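Cytosolic phospholipase A2 delta (PDB 5IZ5) hydrolyses glycerophospholipids at the sn-2 position in a calcium-dependent manner, with a preference for linoleic acid there. Local coordinates at residues L495-F500 against S638-K643; A580-P585 against S773-K778; S606-Q611 against P645-V650. The protein carries 3 engineered substitutions. All blocks are in the same frame, centred on the assembly; numbering follows the deposited sequence.

Contact 1: residues L495-F500 against S638-K643; sequences LKYGAF and SQLTPK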
loop_
_atom_site.group_PDB
_atom_site.type_symbol
_atom_site.label_atom_id
_atom_site.label_comp_id
_atom_site.label_asym_id
_atom_site.label_seq_id
_atom_site.Cartn_x
_atom_site.Cartn_y
_atom_site.Cartn_z
ATOM N N LEU B 495 -5.583 5.268 -2.188
ATOM C CA LEU B 495 -6.891 5.840 -2.497
ATOM C C LEU B 495 -7.316 6.878 -1.431
ATOM O O LEU B 495 -7.806 7.950 -1.755
ATOM C CB LEU B 495 -7.939 4.723 -2.637
ATOM C CG LEU B 495 -7.717 3.697 -3.762
ATOM C CD1 LEU B 495 -8.736 2.562 -3.684
ATOM C CD2 LEU B 495 -7.755 4.351 -5.136
ATOM N N LYS B 496 -7.079 6.575 -0.161
ATOM C CA LYS B 496 -7.455 7.476 0.938
ATOM C C LYS B 496 -6.749 8.853 0.900
ATOM O O LYS B 496 -7.364 9.883 1.202
ATOM C CB LYS B 496 -7.163 6.791 2.281
ATOM C CG LYS B 496 -7.621 7.526 3.543
ATOM C CD LYS B 496 -6.688 7.246 4.731
ATOM C CE LYS B 496 -6.970 5.935 5.417
ATOM N NZ LYS B 496 -6.338 5.920 6.761
ATOM N N TYR B 497 -5.472 8.878 0.529
ATOM C CA TYR B 497 -4.670 10.114 0.607
ATOM C C TYR B 497 -4.519 10.839 -0.740
ATOM O O TYR B 497 -3.971 11.956 -0.800
ATOM C CB TYR B 497 -3.278 9.817 1.169
ATOM C CG TYR B 497 -3.246 9.195 2.547
ATOM C CD1 TYR B 497 -3.584 9.926 3.674
ATOM C CD2 TYR B 497 -2.842 7.885 2.721
ATOM C CE1 TYR B 497 -3.548 9.352 4.939
ATOM C CE2 TYR B 497 -2.791 7.302 3.972
ATOM C CZ TYR B 497 -3.145 8.041 5.081
ATOM O OH TYR B 497 -3.099 7.469 6.328
ATOM N N GLY B 498 -4.989 10.208 -1.816
ATOM C CA GLY B 498 -4.881 10.791 -3.145
ATOM C C GLY B 498 -3.442 11.073 -3.542
ATOM O O GLY B 498 -3.124 12.150 -4.037
ATOM N N ALA B 499 -2.580 10.088 -3.336
ATOM C CA ALA B 499 -1.142 10.276 -3.492
ATOM C C ALA B 499 -0.537 9.055 -4.154
ATOM O O ALA B 499 -0.695 7.940 -3.669
ATOM C CB ALA B 499 -0.501 10.533 -2.136
ATOM N N PHE B 500 0.155 9.277 -5.264
ATOM C CA PHE B 500 0.586 8.200 -6.133
ATOM C C PHE B 500 1.990 8.447 -6.685
ATOM O O PHE B 500 2.430 9.588 -6.823
ATOM C CB PHE B 500 -0.409 8.055 -7.296
ATOM C CG PHE B 500 -1.751 7.485 -6.899
ATOM C CD1 PHE B 500 -2.055 6.151 -7.143
ATOM C CD2 PHE B 500 -2.716 8.286 -6.308
ATOM C CE1 PHE B 500 -3.286 5.620 -6.772
ATOM C CE2 PHE B 500 -3.951 7.766 -5.932
ATOM C CZ PHE B 500 -4.235 6.427 -6.165
ATOM N N SER B 638 -1.591 12.738 13.783
ATOM C CA SER B 638 -0.201 12.394 14.092
ATOM C C SER B 638 0.081 10.886 14.003
ATOM O O SER B 638 1.237 10.491 13.867
ATOM C CB SER B 638 0.203 12.941 15.466
ATOM O OG SER B 638 -0.735 12.571 16.459
ATOM N N GLN B 639 -0.963 10.054 14.061
ATOM C CA GLN B 639 -0.816 8.597 13.952
ATOM C C GLN B 639 -1.124 8.039 12.555
ATOM O O GLN B 639 -1.242 6.827 12.398
ATOM C CB GLN B 639 -1.717 7.891 14.969
ATOM C CG GLN B 639 -1.755 8.550 16.342
ATOM C CD GLN B 639 -2.557 7.744 17.354
ATOM O OE1 GLN B 639 -3.733 7.435 17.131
ATOM N NE2 GLN B 639 -1.926 7.400 18.477
ATOM N N LEU B 640 -1.249 8.903 11.548
ATOM C CA LEU B 640 -1.527 8.432 10.184
ATOM C C LEU B 640 -0.258 8.037 9.426
ATOM O O LEU B 640 0.846 8.233 9.918
ATOM C CB LEU B 640 -2.335 9.482 9.414
ATOM C CG LEU B 640 -3.778 9.679 9.898
ATOM C CD1 LEU B 640 -4.548 10.575 8.944
ATOM C CD2 LEU B 640 -4.510 8.356 10.060
ATOM N N THR B 641 -0.425 7.492 8.219
ATOM C CA THR B 641 0.692 6.902 7.468
ATOM C C THR B 641 1.793 7.869 6.969
ATOM O O THR B 641 2.958 7.457 6.870
ATOM C CB THR B 641 0.161 6.055 6.278
ATOM O OG1 THR B 641 -0.657 4.991 6.780
ATOM C CG2 THR B 641 1.286 5.447 5.447
ATOM N N PRO B 642 1.446 9.134 6.646
ATOM C CA PRO B 642 2.461 10.029 6.081
ATOM C C PRO B 642 3.746 10.127 6.901
ATOM O O PRO B 642 4.824 10.223 6.326
ATOM C CB PRO B 642 1.739 11.378 6.033
ATOM C CG PRO B 642 0.324 11.002 5.794
ATOM C CD PRO B 642 0.118 9.774 6.644
ATOM N N LYS B 643 3.634 10.059 8.221
ATOM C CA LYS B 643 4.803 10.167 9.083
ATOM C C LYS B 643 5.640 8.889 9.219
ATOM O O LYS B 643 6.707 8.938 9.824
ATOM C CB LYS B 643 4.431 10.817 10.421
ATOM C CG LYS B 643 4.734 10.091 11.716
ATOM C CD LYS B 643 3.651 9.106 12.109
ATOM C CE LYS B 643 4.051 8.349 13.365
ATOM N NZ LYS B 643 3.072 7.277 13.694
#

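Contact 2: residues A580-P585 against S773-K778; sequences ASWLQP and SNMTYK. With SO4 (sulfate ion), chain M.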
loop_
_atom_site.group_PDB
_atom_site.type_symbol
_atom_site.label_atom_id
_atom_site.label_comp_id
_atom_site.label_asym_id
_atom_site.label_seq_id
_atom_site.Cartn_x
_atom_site.Cartn_y
_atom_site.Cartn_z
ATOM N N ALA B 580 -0.052 -29.176 0.831
ATOM C CA ALA B 580 0.366 -29.283 -0.551
ATOM C C ALA B 580 1.830 -29.690 -0.492
ATOM O O ALA B 580 2.497 -29.445 0.514
ATOM C CB ALA B 580 0.202 -27.952 -1.260
ATOM N N SER B 581 2.335 -30.298 -1.556
ATOM C CA SER B 581 3.672 -30.876 -1.529
ATOM C C SER B 581 4.765 -29.851 -1.247
ATOM O O SER B 581 5.611 -30.077 -0.391
ATOM C CB SER B 581 3.991 -31.553 -2.856
ATOM O OG SER B 581 3.081 -32.603 -3.120
ATOM N N TRP B 582 4.752 -28.744 -1.989
ATOM C CA TRP B 582 5.798 -27.715 -1.877
ATOM C C TRP B 582 5.924 -27.113 -0.475
ATOM O O TRP B 582 6.998 -26.666 -0.079
ATOM C CB TRP B 582 5.538 -26.582 -2.888
ATOM C CG TRP B 582 4.456 -25.621 -2.479
ATOM C CD1 TRP B 582 3.116 -25.761 -2.695
ATOM C CD2 TRP B 582 4.621 -24.377 -1.783
ATOM N NE1 TRP B 582 2.435 -24.691 -2.172
ATOM C CE2 TRP B 582 3.334 -23.825 -1.610
ATOM C CE3 TRP B 582 5.729 -23.679 -1.287
ATOM C CZ2 TRP B 582 3.125 -22.605 -0.964
ATOM C CZ3 TRP B 582 5.517 -22.462 -0.644
ATOM C CH2 TRP B 582 4.226 -21.940 -0.491
ATOM N N LEU B 583 4.821 -27.124 0.260
ATOM C CA LEU B 583 4.691 -26.408 1.518
ATOM C C LEU B 583 5.141 -27.206 2.765
ATOM O O LEU B 583 5.283 -26.632 3.849
ATOM C CB LEU B 583 3.226 -25.981 1.660
ATOM C CG LEU B 583 2.872 -24.914 2.686
ATOM C CD1 LEU B 583 3.858 -23.756 2.644
ATOM C CD2 LEU B 583 1.448 -24.423 2.469
ATOM N N GLN B 584 5.385 -28.506 2.613
ATOM C CA GLN B 584 5.606 -29.384 3.767
ATOM C C GLN B 584 6.985 -29.222 4.424
ATOM O O GLN B 584 7.964 -28.913 3.747
ATOM C CB GLN B 584 5.390 -30.850 3.364
ATOM C CG GLN B 584 3.964 -31.220 2.969
ATOM C CD GLN B 584 2.949 -31.046 4.094
ATOM O OE1 GLN B 584 3.262 -31.245 5.268
ATOM N NE2 GLN B 584 1.720 -30.681 3.734
ATOM N N PRO B 585 7.069 -29.467 5.749
ATOM C CA PRO B 585 8.268 -29.135 6.539
ATOM C C PRO B 585 9.557 -29.909 6.220
ATOM O O PRO B 585 10.633 -29.467 6.626
ATOM C CB PRO B 585 7.842 -29.437 7.989
ATOM C CG PRO B 585 6.378 -29.719 7.956
ATOM C CD PRO B 585 6.066 -30.173 6.567
ATOM N N SER B 773 -3.620 -23.848 -1.036
ATOM C CA SER B 773 -2.177 -24.019 -1.079
ATOM C C SER B 773 -1.684 -24.988 -2.139
ATOM O O SER B 773 -0.492 -25.043 -2.364
ATOM C CB SER B 773 -1.636 -24.412 0.289
ATOM O OG SER B 773 -1.816 -23.344 1.206
ATOM N N ASN B 774 -2.565 -25.758 -2.780
ATOM C CA ASN B 774 -2.111 -26.704 -3.794
ATOM C C ASN B 774 -1.562 -25.964 -5.003
ATOM O O ASN B 774 -2.240 -25.121 -5.580
ATOM C CB ASN B 774 -3.227 -27.660 -4.223
ATOM C CG ASN B 774 -2.735 -28.751 -5.161
ATOM O OD1 ASN B 774 -1.534 -28.994 -5.280
ATOM N ND2 ASN B 774 -3.667 -29.422 -5.828
ATOM N N MET B 775 -0.328 -26.298 -5.365
ATOM C CA MET B 775 0.362 -25.684 -6.488
ATOM C C MET B 775 0.724 -26.717 -7.561
ATOM O O MET B 775 1.514 -26.431 -8.459
ATOM C CB MET B 775 1.623 -24.964 -5.981
ATOM C CG MET B 775 1.364 -23.632 -5.277
ATOM S SD MET B 775 0.695 -22.319 -6.333
ATOM C CE MET B 775 1.648 -22.520 -7.834
ATOM N N THR B 776 0.145 -27.912 -7.468
ATOM C CA THR B 776 0.356 -28.963 -8.459
ATOM C C THR B 776 -0.990 -29.489 -8.940
ATOM O O THR B 776 -1.712 -30.144 -8.194
ATOM C CB THR B 776 1.185 -30.125 -7.892
ATOM O OG1 THR B 776 2.331 -29.602 -7.211
ATOM C CG2 THR B 776 1.638 -31.062 -9.014
ATOM N N TYR B 777 -1.328 -29.164 -10.185
ATOM C CA TYR B 777 -2.574 -29.595 -10.806
ATOM C C TYR B 777 -2.241 -30.606 -11.888
ATOM O O TYR B 777 -1.438 -30.318 -12.772
ATOM C CB TYR B 777 -3.285 -28.407 -11.464
ATOM C CG TYR B 777 -4.047 -27.465 -10.549
ATOM C CD1 TYR B 777 -5.017 -26.617 -11.070
ATOM C CD2 TYR B 777 -3.813 -27.418 -9.178
ATOM C CE1 TYR B 777 -5.723 -25.745 -10.258
ATOM C CE2 TYR B 777 -4.519 -26.549 -8.360
ATOM C CZ TYR B 777 -5.470 -25.712 -8.907
ATOM O OH TYR B 777 -6.171 -24.849 -8.096
ATOM N N LYS B 778 -2.846 -31.789 -11.820
ATOM C CA LYS B 778 -2.821 -32.717 -12.951
ATOM C C LYS B 778 -3.512 -32.023 -14.114
ATOM O O LYS B 778 -4.519 -31.343 -13.913
ATOM C CB LYS B 778 -3.549 -34.012 -12.607
ATOM C CG LYS B 778 -2.826 -34.868 -11.580
ATOM C CD LYS B 778 -3.783 -35.735 -10.773
ATOM C CE LYS B 778 -4.532 -36.730 -11.646
ATOM N NZ LYS B 778 -5.248 -37.739 -10.820
HETATM S S SO4 M . 4.761 -32.328 -6.662
HETATM O O1 SO4 M . 4.154 -33.181 -7.710
HETATM O O2 SO4 M . 4.287 -30.933 -6.812
HETATM O O3 SO4 M . 4.385 -32.843 -5.328
HETATM O O4 SO4 M . 6.234 -32.359 -6.780
#

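Contact 3: residues S606-Q611 against P645-V650; sequences SPNFLQ and PRLCLV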
loop_
_atom_site.group_PDB
_atom_site.type_symbol
_atom_site.label_atom_id
_atom_site.label_comp_id
_atom_site.label_asym_id
_atom_site.label_seq_id
_atom_site.Cartn_x
_atom_site.Cartn_y
_atom_site.Cartn_z
ATOM N N SER B 606 8.409 -1.975 2.840
ATOM C CA SER B 606 8.597 -1.056 1.730
ATOM C C SER B 606 8.756 0.374 2.215
ATOM O O SER B 606 8.000 0.823 3.069
ATOM C CB SER B 606 7.420 -1.135 0.774
ATOM O OG SER B 606 7.374 -2.412 0.166
ATOM N N PRO B 607 9.753 1.093 1.677
ATOM C CA PRO B 607 9.858 2.511 1.988
ATOM C C PRO B 607 8.576 3.249 1.633
ATOM O O PRO B 607 7.983 2.981 0.587
ATOM C CB PRO B 607 11.014 2.975 1.095
ATOM C CG PRO B 607 11.860 1.759 0.927
ATOM C CD PRO B 607 10.872 0.629 0.837
ATOM N N ASN B 608 8.152 4.147 2.511
ATOM C CA ASN B 608 6.912 4.871 2.323
ATOM C C ASN B 608 7.108 6.116 1.459
ATOM O O ASN B 608 7.725 7.085 1.893
ATOM C CB ASN B 608 6.352 5.274 3.683
ATOM C CG ASN B 608 5.037 6.015 3.575
ATOM O OD1 ASN B 608 4.403 6.044 2.514
ATOM N ND2 ASN B 608 4.596 6.581 4.681
ATOM N N PHE B 609 6.557 6.096 0.248
ATOM C CA PHE B 609 6.648 7.252 -0.649
ATOM C C PHE B 609 5.932 8.506 -0.126
ATOM O O PHE B 609 6.167 9.603 -0.617
ATOM C CB PHE B 609 6.207 6.902 -2.089
ATOM C CG PHE B 609 4.841 6.274 -2.200
ATOM C CD1 PHE B 609 3.702 7.056 -2.294
ATOM C CD2 PHE B 609 4.705 4.894 -2.267
ATOM C CE1 PHE B 609 2.447 6.469 -2.419
ATOM C CE2 PHE B 609 3.454 4.307 -2.381
ATOM C CZ PHE B 609 2.329 5.097 -2.458
ATOM N N LEU B 610 5.071 8.347 0.878
ATOM C CA LEU B 610 4.439 9.487 1.531
ATOM C C LEU B 610 5.281 10.124 2.644
ATOM O O LEU B 610 4.861 11.136 3.213
ATOM C CB LEU B 610 3.090 9.063 2.127
ATOM C CG LEU B 610 2.072 8.419 1.184
ATOM C CD1 LEU B 610 0.753 8.207 1.909
ATOM C CD2 LEU B 610 1.854 9.263 -0.065
ATOM N N GLN B 611 6.446 9.552 2.956
ATOM C CA GLN B 611 7.222 9.975 4.130
ATOM C C GLN B 611 7.415 11.491 4.233
ATOM O O GLN B 611 7.821 12.149 3.277
ATOM C CB GLN B 611 8.597 9.297 4.167
ATOM C CG GLN B 611 9.395 9.659 5.417
ATOM C CD GLN B 611 10.707 8.901 5.563
ATOM O OE1 GLN B 611 11.133 8.160 4.677
ATOM N NE2 GLN B 611 11.368 9.112 6.685
ATOM N N PRO B 645 8.266 6.063 8.025
ATOM C CA PRO B 645 9.288 5.773 7.015
ATOM C C PRO B 645 8.977 4.547 6.161
ATOM O O PRO B 645 9.478 4.457 5.044
ATOM C CB PRO B 645 10.563 5.513 7.834
ATOM C CG PRO B 645 10.277 5.958 9.219
ATOM C CD PRO B 645 8.792 5.988 9.403
ATOM N N ARG B 646 8.143 3.634 6.658
ATOM C CA ARG B 646 7.889 2.380 5.957
ATOM C C ARG B 646 6.410 1.985 5.915
ATOM O O ARG B 646 5.591 2.478 6.683
ATOM C CB ARG B 646 8.704 1.251 6.586
ATOM C CG ARG B 646 10.197 1.325 6.281
ATOM C CD ARG B 646 10.996 0.166 6.837
ATOM N NE ARG B 646 10.628 -0.119 8.216
ATOM C CZ ARG B 646 11.051 0.560 9.283
ATOM N NH1 ARG B 646 11.891 1.592 9.168
ATOM N NH2 ARG B 646 10.624 0.196 10.485
ATOM N N LEU B 647 6.098 1.097 4.979
ATOM C CA LEU B 647 4.772 0.516 4.829
ATOM C C LEU B 647 4.836 -0.951 5.203
ATOM O O LEU B 647 5.915 -1.538 5.254
ATOM C CB LEU B 647 4.319 0.625 3.376
ATOM C CG LEU B 647 4.299 2.036 2.797
ATOM C CD1 LEU B 647 3.930 1.967 1.321
ATOM C CD2 LEU B 647 3.331 2.916 3.566
ATOM N N CYS B 648 3.676 -1.531 5.490
ATOM C CA CYS B 648 3.562 -2.967 5.682
ATOM C C CYS B 648 2.407 -3.465 4.824
ATOM O O CYS B 648 1.246 -3.416 5.234
ATOM C CB CYS B 648 3.352 -3.329 7.155
ATOM S SG CYS B 648 3.316 -5.117 7.434
ATOM N N LEU B 649 2.743 -3.965 3.639
ATOM C CA LEU B 649 1.751 -4.290 2.628
ATOM C C LEU B 649 1.357 -5.760 2.676
ATOM O O LEU B 649 2.205 -6.659 2.695
ATOM C CB LEU B 649 2.264 -3.920 1.233
ATOM C CG LEU B 649 2.457 -2.416 1.007
ATOM C CD1 LEU B 649 3.096 -2.164 -0.344
ATOM C CD2 LEU B 649 1.144 -1.661 1.092
ATOM N N VAL B 650 0.051 -5.982 2.682
ATOM C CA VAL B 650 -0.525 -7.276 2.927
ATOM C C VAL B 650 -1.502 -7.652 1.803
ATOM O O VAL B 650 -2.075 -6.789 1.155
ATOM C CB VAL B 650 -1.143 -7.240 4.348
ATOM C CG1 VAL B 650 -2.546 -7.793 4.399
ATOM C CG2 VAL B 650 -0.221 -7.953 5.318
HETATM O O HOH W 1 5.319 -3.892 2.223
#

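Contact 1: residues L495-F500 against S638-K643
One side chain, that of Tyr497, carries most of the contact, and its phenol oxygen reaches into a bend of the 638-643 loop to accept the backbone N-H of Thr641. The bond is fairly long, 3.3 Å from Thr641 N to Tyr497 OH, but nearly straight at 164°. Tyrosine suits the place because its long, rigid ring spans the gap between two backbones that stay far apart and still ends in a polar atom. Its CG lies anti to the carbonyl carbon (chi1 -59°), starting the ring toward the 638-643 loop. Pro642 CD lies 4.0 Å from Tyr497 CZ, while Thr641 CB comes within 3.9 Å of Tyr497 CE2, its side chain crossing that of the tyrosine at about a right angle. Near the ring plane, at the edge, Leu640 CD1 sits 4.3 Å from Tyr497 CE1. One ring face is overlaid by Lys496 CD, displaced toward the rim.

The buried polar ends converge on Glu483. Its carboxylate is hydrogen-bonded to the hydroxyls of Tyr497 and Thr641 and forms a salt bridge with Lys496 NZ, which also pairs with Asp634, so the lysine charge is probably well balanced. Behind the tyrosine, Gly498 has a positive phi, easy for glycine, and both Gly498 and Ala499 face Phe494: the G1 beta bulge of the hairpin formed by strands 492-494 and 499-501.

Contact 2: residues A580-P585 against S773-K778
Ala580 and Trp582 pack against Ser773 and Met775 in a contact between two loops, one leading to helix 588-593 and the other to helix 779-794. Its centre is a side-chain-to-backbone hydrogen bond, Trp582 NE1 to Ser773 O, 3.0 Å long. The acceptor lies only 5° out of the indole plane, and the donor stands nearly along the C=O axis at 163°. Trp582 CG sits between the backbone N and the carbonyl carbon (chi1 77°), and in this conformation the pyrrole edge meets both Ser773 and Met775. Met775 lies obliquely to the indole, its CG 3.5 Å from Trp582 NE1 and its CB 3.7 Å from Trp582 CD1; its flexible thioether chain then bends away, and its side chain comes to about 6 Å from the substrate-binding Gly335.

Alanine fits at 580 because its methyl is close-packed, with Ala580 CB 3.2 Å from Ser773 O. Leu583 CD2 lies 3.7 Å from Ser773 OG. A sulfate, probably from the crystallisation liquor, is held by Ser399, Lys400 and Leu401. The indole bond satisfies a buried polar pair and would help to hold the ring in its rotation; it uses the main-chain carbonyl of Ser773 and leaves the hydroxyl to Arg577 O.

Contact 3: residues S606-Q611 against P645-V650
A single antiparallel beta bridge joins Pro607 to Arg646, where the chain runs up to strand 649-650 of the mixed sheet in the catalytic domain. The two residues are a non-hydrogen-bonded pair with their CA atoms 4.4 Å apart, so the missing N-H of the proline costs nothing here. Their neighbours make the bonds: Leu647 N donates to Ser606 O over 2.7 Å, and Asn608 N donates to Pro645 O over 2.9 Å.

After the bridge the 606-611 segment folds into a type I turn from Asn608 to Gln611, reinforced by an Asx turn. Asn608 CG is anti to the backbone N (chi1 -179°), which turns CG toward Leu647. There OD1 accepts the N-H of Leu610, with Leu610 N 2.9 Å from Asn608 OD1, while ND2 bonds to Glu644 O. Leu647 CD2 rests 3.5 Å from Asn608 CG, its side chain crossing the asparagine at about a right angle. An alanine in place of Asn608 would probably leave the Leu610 N-H and the Glu644 carbonyl without these mates and open a gap beside the Leu647 methyl.

Leucine suits position 647 because its branched end fills the space between that amide and Phe609, and it also touches Phe494. At the outer end the chain of Gln611 passes obliquely over Pro645, with Gln611 CD 3.7 Å from Pro645 CA. At the inner end, just before Asp651, the proton acceptor by similarity, one water accepts from Leu649 N at 2.9 Å and lies 3.3 Å from Ser606 OG, hydrogen-bonded to both.

Overall arrangement
All three contacts belong to the catalytic PLA2c region, and their segments interleave along the chain: 495-500, 580-585, 606-611, 638-643, 645-650, then 773-778. Contact 3 is nested within the loop closed by contact 2, whereas contact 1 crosses both. Contacts 1 and 3, with centres 10 Å apart, touch each other and reach the same mixed sheet; Leu610 packs on Tyr497 and Ala499, so the hairpin and the bridged loops form one continuous body. Contact 2 stands apart, its centre 38 Å from that of contact 1 and 32 Å from that of contact 3. Contact 2 thus ties loops near the substrate-binding Gly335, while contact 3 borders the strand leading to Asp651.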